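Local atomic coordinates of argininosuccinate lyase (Chelativorans sp., PDB entry 6RXA), a protein that is a carbon-nitrogen lyase of the aspartase/fumarase superfamily, known as EDDS lyase, and probably also splits argininosuccinate into fumarate and L-arginine. Residues E266-F276 and T348-Y359. The protein carries 2 engineered substitutions. Sequence-based numbering, arbitrary orientation.
Sequences EYQVAELDASF and TLHPNKERMRQY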
loop_
_atom_site.group_PDB
_atom_site.type_symbol
_atom_site.label_atom_id
_atom_site.label_comp_id
_atom_site.label_asym_id
_atom_site.label_seq_id
_atom_site.Cartn_x
_atom_site.Cartn_y
_atom_site.Cartn_z
ATOM N N GLU A 266 -31.212 13.225 3.544
ATOM C CA GLU A 266 -32.166 12.146 3.747
ATOM C C GLU A 266 -32.210 11.649 5.182
ATOM O O GLU A 266 -33.310 11.403 5.710
ATOM C CB GLU A 266 -31.795 11.001 2.803
ATOM C CG GLU A 266 -31.965 11.336 1.319
ATOM C CD GLU A 266 -30.828 12.137 0.717
ATOM O OE1 GLU A 266 -29.771 12.289 1.368
ATOM O OE2 GLU A 266 -31.009 12.601 -0.429
ATOM N N TYR A 267 -31.066 11.460 5.838
ATOM C CA TYR A 267 -31.114 11.095 7.247
ATOM C C TYR A 267 -31.566 12.288 8.082
ATOM O O TYR A 267 -32.498 12.185 8.884
ATOM C CB TYR A 267 -29.748 10.692 7.781
ATOM C CG TYR A 267 -29.142 9.334 7.456
ATOM C CD1 TYR A 267 -29.041 8.861 6.147
ATOM C CD2 TYR A 267 -28.564 8.568 8.466
ATOM C CE1 TYR A 267 -28.417 7.661 5.864
ATOM C CE2 TYR A 267 -27.941 7.362 8.183
ATOM C CZ TYR A 267 -27.862 6.922 6.881
ATOM O OH TYR A 267 -27.213 5.749 6.583
ATOM N N GLN A 268 -30.869 13.420 7.920
ATOM C CA GLN A 268 -31.130 14.669 8.634
ATOM C C GLN A 268 -31.300 14.460 10.138
ATOM O O GLN A 268 -32.146 15.087 10.784
ATOM C CB GLN A 268 -32.262 15.488 8.010
ATOM C CG GLN A 268 -33.502 14.744 7.630
ATOM C CD GLN A 268 -34.522 15.658 6.972
ATOM O OE1 GLN A 268 -34.302 16.865 6.843
ATOM N NE2 GLN A 268 -35.640 15.087 6.547
ATOM N N VAL A 269 -30.434 13.633 10.723
ATOM C CA VAL A 269 -30.446 13.477 12.177
ATOM C C VAL A 269 -29.357 14.278 12.878
ATOM O O VAL A 269 -29.359 14.344 14.116
ATOM C CB VAL A 269 -30.406 12.004 12.629
ATOM C CG1 VAL A 269 -31.684 11.290 12.184
ATOM C CG2 VAL A 269 -29.161 11.352 12.095
ATOM N N ALA A 270 -28.435 14.887 12.138
ATOM C CA ALA A 270 -27.503 15.828 12.723
ATOM C C ALA A 270 -27.187 16.877 11.670
ATOM O O ALA A 270 -27.371 16.661 10.469
ATOM C CB ALA A 270 -26.202 15.176 13.199
ATOM N N GLU A 271 -26.714 18.022 12.142
ATOM C CA GLU A 271 -26.300 19.107 11.266
ATOM C C GLU A 271 -24.958 19.640 11.740
ATOM O O GLU A 271 -24.772 19.871 12.941
ATOM C CB GLU A 271 -27.341 20.229 11.271
ATOM C CG GLU A 271 -27.087 21.283 10.200
ATOM C CD GLU A 271 -28.217 22.302 10.056
ATOM O OE1 GLU A 271 -27.979 23.338 9.407
ATOM O OE2 GLU A 271 -29.335 22.072 10.571
ATOM N N LEU A 272 -24.031 19.832 10.809
ATOM C CA LEU A 272 -22.778 20.471 11.152
ATOM C C LEU A 272 -23.023 21.918 11.547
ATOM O O LEU A 272 -23.885 22.603 10.989
ATOM C CB LEU A 272 -21.861 20.474 9.938
ATOM C CG LEU A 272 -21.302 19.122 9.524
ATOM C CD1 LEU A 272 -20.570 19.240 8.184
ATOM C CD2 LEU A 272 -20.356 18.552 10.583
ATOM N N ASP A 273 -22.239 22.399 12.503
ATOM C CA ASP A 273 -22.196 23.838 12.728
ATOM C C ASP A 273 -21.796 24.536 11.430
ATOM O O ASP A 273 -20.951 24.047 10.677
ATOM C CB ASP A 273 -21.189 24.185 13.819
ATOM C CG ASP A 273 -21.355 25.598 14.318
ATOM O OD1 ASP A 273 -22.262 25.815 15.158
ATOM O OD2 ASP A 273 -20.619 26.488 13.843
ATOM N N ALA A 274 -22.408 25.696 11.181
ATOM C CA ALA A 274 -22.093 26.475 9.991
ATOM C C ALA A 274 -20.596 26.698 9.820
ATOM O O ALA A 274 -20.098 26.737 8.690
ATOM C CB ALA A 274 -22.773 27.848 10.075
ATOM N N SER A 275 -19.866 26.841 10.929
ATOM C CA SER A 275 -18.437 27.117 10.876
ATOM C C SER A 275 -17.612 25.924 10.426
ATOM O O SER A 275 -16.401 26.069 10.226
ATOM C CB SER A 275 -17.949 27.598 12.248
ATOM O OG SER A 275 -18.015 26.582 13.237
ATOM N N PHE A 276 -18.231 24.755 10.257
ATOM C CA PHE A 276 -17.549 23.560 9.777
ATOM C C PHE A 276 -18.099 23.075 8.443
ATOM O O PHE A 276 -17.750 21.972 8.002
ATOM C CB PHE A 276 -17.586 22.457 10.842
ATOM C CG PHE A 276 -16.626 22.701 11.956
ATOM C CD1 PHE A 276 -15.285 22.402 11.796
ATOM C CD2 PHE A 276 -17.035 23.299 13.132
ATOM C CE1 PHE A 276 -14.379 22.669 12.800
ATOM C CE2 PHE A 276 -16.127 23.562 14.138
ATOM C CZ PHE A 276 -14.803 23.249 13.970
ATOM N N THR A 348 -19.179 20.948 18.317
ATOM C CA THR A 348 -20.223 21.849 17.857
ATOM C C THR A 348 -21.351 21.157 17.106
ATOM O O THR A 348 -22.257 21.850 16.627
ATOM C CB THR A 348 -19.630 22.954 16.967
ATOM O OG1 THR A 348 -19.046 22.404 15.782
ATOM C CG2 THR A 348 -18.566 23.722 17.718
ATOM N N LEU A 349 -21.335 19.832 17.003
ATOM C CA LEU A 349 -22.363 19.143 16.231
ATOM C C LEU A 349 -23.751 19.382 16.816
ATOM O O LEU A 349 -23.941 19.394 18.036
ATOM C CB LEU A 349 -22.082 17.642 16.213
ATOM C CG LEU A 349 -22.902 16.804 15.238
ATOM C CD1 LEU A 349 -22.580 17.161 13.797
ATOM C CD2 LEU A 349 -22.632 15.326 15.482
ATOM N N HIS A 350 -24.718 19.577 15.932
ATOM C CA HIS A 350 -26.102 19.804 16.340
ATOM C C HIS A 350 -26.955 18.573 16.050
ATOM O O HIS A 350 -27.447 18.415 14.924
ATOM C CB HIS A 350 -26.671 21.021 15.594
ATOM C CG HIS A 350 -25.871 22.271 15.778
ATOM N ND1 HIS A 350 -26.043 23.103 16.863
ATOM C CD2 HIS A 350 -24.890 22.824 15.027
ATOM C CE1 HIS A 350 -25.199 24.116 16.773
ATOM N NE2 HIS A 350 -24.477 23.960 15.677
ATOM N N PRO A 351 -27.206 17.706 17.027
ATOM C CA PRO A 351 -28.120 16.584 16.775
ATOM C C PRO A 351 -29.558 17.069 16.678
ATOM O O PRO A 351 -29.964 17.999 17.377
ATOM C CB PRO A 351 -27.922 15.688 17.999
ATOM C CG PRO A 351 -27.476 16.616 19.088
ATOM C CD PRO A 351 -26.677 17.712 18.404
ATOM N N ASN A 352 -30.322 16.456 15.768
ATOM C CA ASN A 352 -31.764 16.706 15.662
ATOM C C ASN A 352 -32.454 15.671 16.537
ATOM O O ASN A 352 -32.780 14.569 16.093
ATOM C CB ASN A 352 -32.244 16.587 14.223
ATOM C CG ASN A 352 -33.731 16.934 14.057
ATOM O OD1 ASN A 352 -34.543 16.835 14.989
ATOM N ND2 ASN A 352 -34.091 17.324 12.843
ATOM N N LYS A 353 -32.673 16.025 17.808
ATOM C CA LYS A 353 -33.124 15.034 18.782
ATOM C C LYS A 353 -34.486 14.471 18.415
ATOM O O LYS A 353 -34.738 13.273 18.607
ATOM C CB LYS A 353 -33.155 15.637 20.184
ATOM C CG LYS A 353 -31.787 16.065 20.685
ATOM C CD LYS A 353 -31.857 16.472 22.146
ATOM C CE LYS A 353 -30.514 16.955 22.654
ATOM N NZ LYS A 353 -30.563 17.354 24.093
ATOM N N GLU A 354 -35.379 15.313 17.885
ATOM C CA GLU A 354 -36.721 14.837 17.564
ATOM C C GLU A 354 -36.687 13.830 16.423
ATOM O O GLU A 354 -37.369 12.798 16.479
ATOM C CB GLU A 354 -37.635 16.013 17.206
ATOM C CG GLU A 354 -38.132 16.829 18.385
ATOM C CD GLU A 354 -39.330 17.700 18.022
ATOM O OE1 GLU A 354 -40.062 17.349 17.071
ATOM O OE2 GLU A 354 -39.538 18.736 18.687
ATOM N N ARG A 355 -35.914 14.112 15.378
ATOM C CA ARG A 355 -35.841 13.180 14.256
ATOM C C ARG A 355 -35.148 11.888 14.670
ATOM O O ARG A 355 -35.558 10.799 14.251
ATOM C CB ARG A 355 -35.141 13.854 13.078
ATOM C CG ARG A 355 -35.054 13.050 11.802
ATOM C CD ARG A 355 -36.283 13.123 10.901
ATOM N NE ARG A 355 -36.777 14.439 10.451
ATOM C CZ ARG A 355 -36.075 15.553 10.209
ATOM N NH1 ARG A 355 -34.766 15.635 10.406
ATOM N NH2 ARG A 355 -36.728 16.625 9.781
ATOM N N MET A 356 -34.101 11.981 15.491
ATOM C CA MET A 356 -33.443 10.781 15.996
ATOM C C MET A 356 -34.440 9.883 16.721
ATOM O O MET A 356 -34.498 8.674 16.475
ATOM C CB MET A 356 -32.323 11.173 16.957
ATOM C CG MET A 356 -31.052 11.689 16.299
ATOM S SD MET A 356 -29.872 12.228 17.551
ATOM C CE MET A 356 -28.389 12.417 16.567
ATOM N N ARG A 357 -35.236 10.469 17.615
ATOM C CA ARG A 357 -36.246 9.695 18.333
ATOM C C ARG A 357 -37.290 9.140 17.374
ATOM O O ARG A 357 -37.728 7.987 17.517
ATOM C CB ARG A 357 -36.912 10.580 19.383
ATOM C CG ARG A 357 -37.881 9.851 20.302
ATOM C CD ARG A 357 -38.548 10.856 21.273
ATOM N NE ARG A 357 -37.668 11.978 21.629
ATOM C CZ ARG A 357 -37.853 13.252 21.263
ATOM N NH1 ARG A 357 -36.982 14.181 21.637
ATOM N NH2 ARG A 357 -38.907 13.606 20.536
ATOM N N GLN A 358 -37.711 9.938 16.389
ATOM C CA GLN A 358 -38.718 9.473 15.440
ATOM C C GLN A 358 -38.256 8.212 14.722
ATOM O O GLN A 358 -38.988 7.221 14.644
ATOM C CB GLN A 358 -39.024 10.565 14.415
ATOM C CG GLN A 358 -40.021 10.147 13.358
ATOM C CD GLN A 358 -40.312 11.242 12.350
ATOM O OE1 GLN A 358 -39.648 12.282 12.329
ATOM N NE2 GLN A 358 -41.309 11.014 11.506
ATOM N N TYR A 359 -37.049 8.236 14.159
ATOM C CA TYR A 359 -36.540 7.047 13.493
ATOM C C TYR A 359 -36.509 5.863 14.453
ATOM O O TYR A 359 -36.934 4.757 14.104
ATOM C CB TYR A 359 -35.142 7.297 12.950
ATOM C CG TYR A 359 -35.062 8.218 11.761
ATOM C CD1 TYR A 359 -36.194 8.640 11.081
ATOM C CD2 TYR A 359 -33.843 8.677 11.324
ATOM C CE1 TYR A 359 -36.093 9.489 9.979
ATOM C CE2 TYR A 359 -33.737 9.501 10.228
ATOM C CZ TYR A 359 -34.844 9.914 9.563
ATOM O OH TYR A 359 -34.718 10.759 8.472
HETATM O O HOH W 1 -20.198 20.696 13.878
#
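Asp273 and His350 meet almost in one plane: the carboxylate and imidazole are turned only 24° apart, and His350 NE2 gives a straight hydrogen bond of 2.9 Å to the anti side of Asp273 OD1. The other oxygen, OD2, accepts from Ser275 N, closing an Asx turn, and also takes a bond from Ser275 OG on the opposite face of the carboxylate. With CG anti to the backbone N (chi1 -166°), Asp273 brings its carboxylate to the imidazole, while its CB rests against Thr348 OG1. With an alanine in place of Asp273, His350 NE2 would probably be left without this acceptor and both Ser275 donors without theirs, and the imidazole would be freer to turn. A water donates to Thr348 OG1 and accepts from Asp273 N, bridging the two just beyond the strands; Thr348 OG1 is also hydrogen-bonded to Gly344 O in helix 329-348.

Next to this end, a short antiparallel ladder pairs Glu271 with His350 (hydrogen-bonded) and Ala270 with Pro351 (non-hydrogen-bonded). Asn352 N extends it to Val269 O (2.8 Å); Asn352 also occupies the N-cap position of the following helix.

From that helix, Arg355 bends at chi2 and chi3 to lay its guanidinium on the Gln268 amide, the planes 17° apart and Gln268 CD 3.3 Å above the guanidinium plane. Val269 touches Met356 CG through CB and the Tyr359 ring through CG1, which lies 3.4 Å from Tyr359 CE2. At the far end of that ring, Tyr359 OH donates to Tyr267 O (2.7 Å).

The two-stranded sheet thus ties the segment following helix 236-262 to the link between helices 329-348 and 353-362. Ala270 and Leu349 pack on helix 236-262, Leu272 and Phe276 on helix 329-348, and Tyr359 touches Glu266 of the second subunit.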